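Local coordinates for purine-binding protein BAB2_0673 (Brucella melitensis biovar Abortus, PDB 3S99) that binds adenine and probably other purines such as guanine, and may deliver them to an ABC-type uptake system, at residues 88-102 with 111-125. Sequence-based numbering, arbitrary orientation.
Sequences KLIFTTSFGYMDPTV and VKFEHATGYKTADNM. With ADE (adenine), chain T.
His115, next to last in strand 112-116, points its imidazole at Ser94 and Met98, in the loop and the helix start that follow strand 89-92. With CG anti to the backbone N (chi1 175°), the ring swings across to that loop, and NE2 donates to Ser94 O at 2.8 Å, from above the carbonyl plane. Tyr97 N reaches the same oxygen from the other face, so two donors grip the turn. Met98 CA lies over one imidazole face, 3.6 Å from the centroid, a CH-pi contact, while Thr92 OG1 sits at the ring edge in plane. This buried histidine thus braces the turn whose Ser94 hydroxyl lies 2.8 Å from adenine N3; Thr117, just past the end of strand 112-116, brings OG1 to within 3.2 Å of adenine C8.

Beyond the ring, the Met98 chain runs toward Tyr119 and Lys120. Its nearly extended chi1 and chi2 carry SD over the centre of the Tyr119 ring, a Met-aromatic contact, and the bend at chi3 (72°) folds CE toward CZ and OH of that ring. Extended Lys120 crosses the thioether at about a right angle and ends in a salt bridge, NZ to Asp99 OD1 (2.9 Å). Farther along the helix, Thr101 CG2 packs on Phe113 CB and Val102 CG2 on Met125 SD.

The frame is a beta-alpha-beta crossover: the parallel strands pair from Lys88 O–Lys112 N to Thr92 O–Ala116 N. On the sheet face opposite His115, Glu114 CB lies 3.3 Å from Phe91 CD1, its carboxylate held by Arg262, Tyr258 and Trp271. Strands 27-32 and 125-130 flank the pair, and helix 73-84 packs against Ile90, Thr92 and Phe113.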
# COMPACT_ATOMS: atom_id res chain seq x y z
N LYS A 88 4.19 -22.59 11.98
CA LYS A 88 2.97 -22.51 12.78
C LYS A 88 2.29 -21.12 12.73
O LYS A 88 1.19 -20.96 13.23
CB LYS A 88 3.26 -22.89 14.25
CG LYS A 88 3.54 -24.37 14.53
CD LYS A 88 2.49 -25.31 13.93
CE LYS A 88 2.09 -26.48 14.85
NZ LYS A 88 3.18 -27.51 15.01
N LEU A 89 2.98 -20.13 12.15
CA LEU A 89 2.43 -18.83 11.84
C LEU A 89 2.91 -18.47 10.45
O LEU A 89 4.11 -18.49 10.17
CB LEU A 89 2.92 -17.81 12.84
CG LEU A 89 2.51 -16.35 12.64
CD1 LEU A 89 0.97 -16.15 12.74
CD2 LEU A 89 3.24 -15.49 13.66
N ILE A 90 1.97 -18.19 9.55
CA ILE A 90 2.31 -17.92 8.14
C ILE A 90 1.66 -16.62 7.68
O ILE A 90 0.41 -16.47 7.76
CB ILE A 90 1.80 -19.04 7.25
CG1 ILE A 90 2.46 -20.38 7.62
CG2 ILE A 90 2.04 -18.71 5.71
CD1 ILE A 90 1.99 -21.53 6.73
N PHE A 91 2.48 -15.68 7.19
CA PHE A 91 2.02 -14.39 6.68
C PHE A 91 1.99 -14.46 5.16
O PHE A 91 3.01 -14.76 4.51
CB PHE A 91 2.96 -13.27 7.11
CG PHE A 91 2.95 -12.99 8.59
CD1 PHE A 91 2.07 -12.04 9.12
CD2 PHE A 91 3.80 -13.65 9.44
CE1 PHE A 91 2.04 -11.79 10.47
CE2 PHE A 91 3.79 -13.37 10.80
CZ PHE A 91 2.91 -12.43 11.31
N THR A 92 0.82 -14.20 4.58
CA THR A 92 0.61 -14.18 3.14
C THR A 92 0.47 -12.72 2.72
O THR A 92 -0.47 -12.05 3.13
CB THR A 92 -0.52 -15.12 2.69
OG1 THR A 92 -1.74 -14.79 3.36
CG2 THR A 92 -0.14 -16.59 3.00
N THR A 93 1.48 -12.20 2.03
CA THR A 93 1.70 -10.74 2.00
C THR A 93 1.20 -10.00 0.76
O THR A 93 1.70 -8.92 0.42
CB THR A 93 3.18 -10.38 2.28
OG1 THR A 93 4.01 -10.87 1.21
CG2 THR A 93 3.67 -10.99 3.63
N SER A 94 0.17 -10.51 0.13
CA SER A 94 -0.42 -9.87 -1.03
C SER A 94 -1.90 -10.18 -1.11
O SER A 94 -2.33 -11.26 -0.75
CB SER A 94 0.28 -10.33 -2.31
OG SER A 94 -0.23 -9.66 -3.45
N PHE A 95 -2.67 -9.23 -1.63
CA PHE A 95 -4.11 -9.33 -1.74
C PHE A 95 -4.61 -10.59 -2.42
O PHE A 95 -5.54 -11.22 -1.96
CB PHE A 95 -4.67 -8.11 -2.48
CG PHE A 95 -6.17 -8.11 -2.58
CD1 PHE A 95 -6.96 -8.07 -1.44
CD2 PHE A 95 -6.80 -8.13 -3.82
CE1 PHE A 95 -8.35 -8.08 -1.52
CE2 PHE A 95 -8.20 -8.12 -3.92
CZ PHE A 95 -8.98 -8.08 -2.75
N GLY A 96 -3.97 -10.98 -3.52
CA GLY A 96 -4.40 -12.15 -4.30
C GLY A 96 -4.21 -13.49 -3.60
O GLY A 96 -4.69 -14.52 -4.06
N TYR A 97 -3.51 -13.48 -2.48
CA TYR A 97 -3.41 -14.67 -1.65
C TYR A 97 -4.63 -14.87 -0.75
O TYR A 97 -4.65 -15.83 0.02
CB TYR A 97 -2.18 -14.62 -0.75
CG TYR A 97 -0.85 -14.48 -1.48
CD1 TYR A 97 -0.67 -15.00 -2.76
CD2 TYR A 97 0.22 -13.83 -0.87
CE1 TYR A 97 0.54 -14.87 -3.41
CE2 TYR A 97 1.45 -13.73 -1.52
CZ TYR A 97 1.58 -14.24 -2.78
OH TYR A 97 2.78 -14.14 -3.44
N MET A 98 -5.64 -14.00 -0.85
CA MET A 98 -6.79 -14.11 0.05
C MET A 98 -7.44 -15.51 0.01
O MET A 98 -7.46 -16.22 1.00
CB MET A 98 -7.85 -13.05 -0.27
CG MET A 98 -9.05 -13.12 0.63
SD MET A 98 -10.04 -11.60 0.59
CE MET A 98 -10.77 -11.73 -1.05
N ASP A 99 -7.98 -15.87 -1.13
CA ASP A 99 -8.68 -17.14 -1.28
C ASP A 99 -7.78 -18.36 -1.09
O ASP A 99 -8.18 -19.32 -0.44
CB ASP A 99 -9.42 -17.16 -2.64
CG ASP A 99 -10.56 -16.17 -2.69
OD1 ASP A 99 -10.88 -15.57 -1.63
OD2 ASP A 99 -11.16 -15.99 -3.78
N PRO A 100 -6.56 -18.32 -1.64
CA PRO A 100 -5.61 -19.40 -1.34
C PRO A 100 -5.37 -19.60 0.16
O PRO A 100 -5.29 -20.74 0.59
CB PRO A 100 -4.34 -18.93 -2.02
CG PRO A 100 -4.83 -18.25 -3.24
CD PRO A 100 -6.08 -17.51 -2.78
N THR A 101 -5.33 -18.51 0.93
CA THR A 101 -5.06 -18.63 2.37
C THR A 101 -6.28 -19.21 3.10
O THR A 101 -6.14 -20.04 3.99
CB THR A 101 -4.69 -17.26 2.98
OG1 THR A 101 -3.56 -16.69 2.27
CG2 THR A 101 -4.37 -17.40 4.47
N VAL A 102 -7.47 -18.77 2.71
CA VAL A 102 -8.71 -19.31 3.28
C VAL A 102 -8.80 -20.82 2.99
O VAL A 102 -9.11 -21.61 3.87
CB VAL A 102 -9.97 -18.59 2.73
CG1 VAL A 102 -11.25 -19.32 3.14
CG2 VAL A 102 -10.01 -17.11 3.19
N VAL A 111 -2.13 -24.45 12.46
CA VAL A 111 -1.32 -23.32 11.95
C VAL A 111 -2.16 -22.05 12.00
O VAL A 111 -3.37 -22.09 11.83
CB VAL A 111 -0.82 -23.59 10.51
CG1 VAL A 111 -0.02 -22.35 9.94
CG2 VAL A 111 0.02 -24.89 10.46
N LYS A 112 -1.52 -20.92 12.26
CA LYS A 112 -2.22 -19.63 12.25
C LYS A 112 -1.76 -18.89 11.01
O LYS A 112 -0.56 -18.84 10.74
CB LYS A 112 -1.85 -18.80 13.48
CG LYS A 112 -2.05 -19.41 14.86
CD LYS A 112 -3.31 -20.14 15.02
CE LYS A 112 -3.61 -20.36 16.53
NZ LYS A 112 -2.88 -21.50 17.08
N PHE A 113 -2.72 -18.27 10.31
CA PHE A 113 -2.49 -17.61 9.03
C PHE A 113 -2.81 -16.12 9.17
O PHE A 113 -3.73 -15.77 9.85
CB PHE A 113 -3.38 -18.22 7.96
CG PHE A 113 -3.01 -19.63 7.63
CD1 PHE A 113 -2.07 -19.91 6.62
CD2 PHE A 113 -3.53 -20.68 8.35
CE1 PHE A 113 -1.74 -21.23 6.31
CE2 PHE A 113 -3.19 -21.98 8.04
CZ PHE A 113 -2.27 -22.25 7.03
N GLU A 114 -2.02 -15.26 8.54
CA GLU A 114 -2.19 -13.80 8.62
C GLU A 114 -2.13 -13.31 7.18
O GLU A 114 -1.08 -13.45 6.53
CB GLU A 114 -1.07 -13.16 9.41
CG GLU A 114 -1.05 -13.43 10.91
CD GLU A 114 -1.96 -12.48 11.69
OE1 GLU A 114 -2.33 -11.41 11.16
OE2 GLU A 114 -2.29 -12.81 12.85
N HIS A 115 -3.25 -12.84 6.64
CA HIS A 115 -3.31 -12.41 5.27
C HIS A 115 -3.31 -10.86 5.17
O HIS A 115 -4.12 -10.17 5.82
CB HIS A 115 -4.55 -12.94 4.57
CG HIS A 115 -4.68 -12.40 3.18
ND1 HIS A 115 -5.72 -11.59 2.78
CD2 HIS A 115 -3.81 -12.46 2.14
CE1 HIS A 115 -5.52 -11.22 1.52
NE2 HIS A 115 -4.37 -11.73 1.11
N ALA A 116 -2.44 -10.34 4.33
CA ALA A 116 -2.27 -8.90 4.15
C ALA A 116 -3.31 -8.30 3.22
O ALA A 116 -3.42 -8.70 2.08
CB ALA A 116 -0.84 -8.63 3.60
N THR A 117 -4.08 -7.35 3.74
CA THR A 117 -4.99 -6.48 2.98
C THR A 117 -6.30 -7.14 2.57
O THR A 117 -7.11 -6.48 1.94
CB THR A 117 -4.35 -5.80 1.72
OG1 THR A 117 -4.30 -6.71 0.61
CG2 THR A 117 -2.94 -5.30 2.02
N GLY A 118 -6.51 -8.41 2.89
CA GLY A 118 -7.78 -9.03 2.57
C GLY A 118 -8.84 -8.67 3.61
O GLY A 118 -8.52 -8.07 4.62
N TYR A 119 -10.08 -9.06 3.36
CA TYR A 119 -11.22 -8.87 4.31
C TYR A 119 -11.80 -10.19 4.80
O TYR A 119 -12.86 -10.22 5.44
CB TYR A 119 -12.35 -8.08 3.64
CG TYR A 119 -12.77 -8.63 2.30
CD1 TYR A 119 -13.65 -9.70 2.22
CD2 TYR A 119 -12.27 -8.11 1.11
CE1 TYR A 119 -14.03 -10.22 1.01
CE2 TYR A 119 -12.65 -8.64 -0.12
CZ TYR A 119 -13.55 -9.68 -0.15
OH TYR A 119 -13.95 -10.25 -1.34
N LYS A 120 -11.14 -11.31 4.48
CA LYS A 120 -11.65 -12.62 4.87
C LYS A 120 -10.85 -13.16 6.05
O LYS A 120 -9.63 -13.03 6.11
CB LYS A 120 -11.57 -13.58 3.68
CG LYS A 120 -12.63 -13.32 2.57
CD LYS A 120 -12.55 -14.38 1.50
CE LYS A 120 -13.57 -14.10 0.38
NZ LYS A 120 -13.61 -15.21 -0.63
N THR A 121 -11.54 -13.76 7.01
CA THR A 121 -10.91 -14.44 8.14
C THR A 121 -11.52 -15.84 8.34
O THR A 121 -12.50 -16.22 7.69
CB THR A 121 -11.05 -13.57 9.41
OG1 THR A 121 -12.41 -13.19 9.59
CG2 THR A 121 -10.22 -12.30 9.31
N ALA A 122 -10.96 -16.59 9.28
CA ALA A 122 -11.41 -17.91 9.64
C ALA A 122 -11.00 -18.11 11.11
O ALA A 122 -10.24 -17.29 11.65
CB ALA A 122 -10.69 -18.99 8.73
N ASP A 123 -11.41 -19.20 11.73
CA ASP A 123 -11.00 -19.45 13.13
C ASP A 123 -9.48 -19.45 13.38
O ASP A 123 -9.04 -19.15 14.50
CB ASP A 123 -11.66 -20.71 13.70
CG ASP A 123 -11.37 -21.98 12.87
OD1 ASP A 123 -10.25 -22.13 12.40
OD2 ASP A 123 -12.29 -22.84 12.68
N ASN A 124 -8.71 -19.81 12.35
CA ASN A 124 -7.24 -19.77 12.38
C ASN A 124 -6.60 -18.84 11.31
O ASN A 124 -5.47 -19.10 10.87
CB ASN A 124 -6.67 -21.18 12.22
CG ASN A 124 -6.92 -21.77 10.82
OD1 ASN A 124 -7.87 -21.39 10.13
ND2 ASN A 124 -6.06 -22.73 10.43
N MET A 125 -7.31 -17.80 10.90
CA MET A 125 -6.85 -16.84 9.87
C MET A 125 -7.29 -15.42 10.25
O MET A 125 -8.48 -15.18 10.40
CB MET A 125 -7.46 -17.17 8.51
CG MET A 125 -6.96 -16.30 7.36
SD MET A 125 -7.91 -16.64 5.86
CE MET A 125 -7.44 -15.20 4.88
N9 ADE T . -1.58 -6.64 -2.04
C8 ADE T . -2.24 -5.51 -1.58
N7 ADE T . -1.63 -4.38 -1.84
C5 ADE T . -0.51 -4.85 -2.52
C6 ADE T . 0.53 -4.14 -3.07
N6 ADE T . 0.49 -2.81 -2.92
N1 ADE T . 1.53 -4.84 -3.70
C2 ADE T . 1.44 -6.18 -3.77
N3 ADE T . 0.49 -6.97 -3.28
C4 ADE T . -0.45 -6.22 -2.67
O HOH W 1 0.00 -22.21 15.56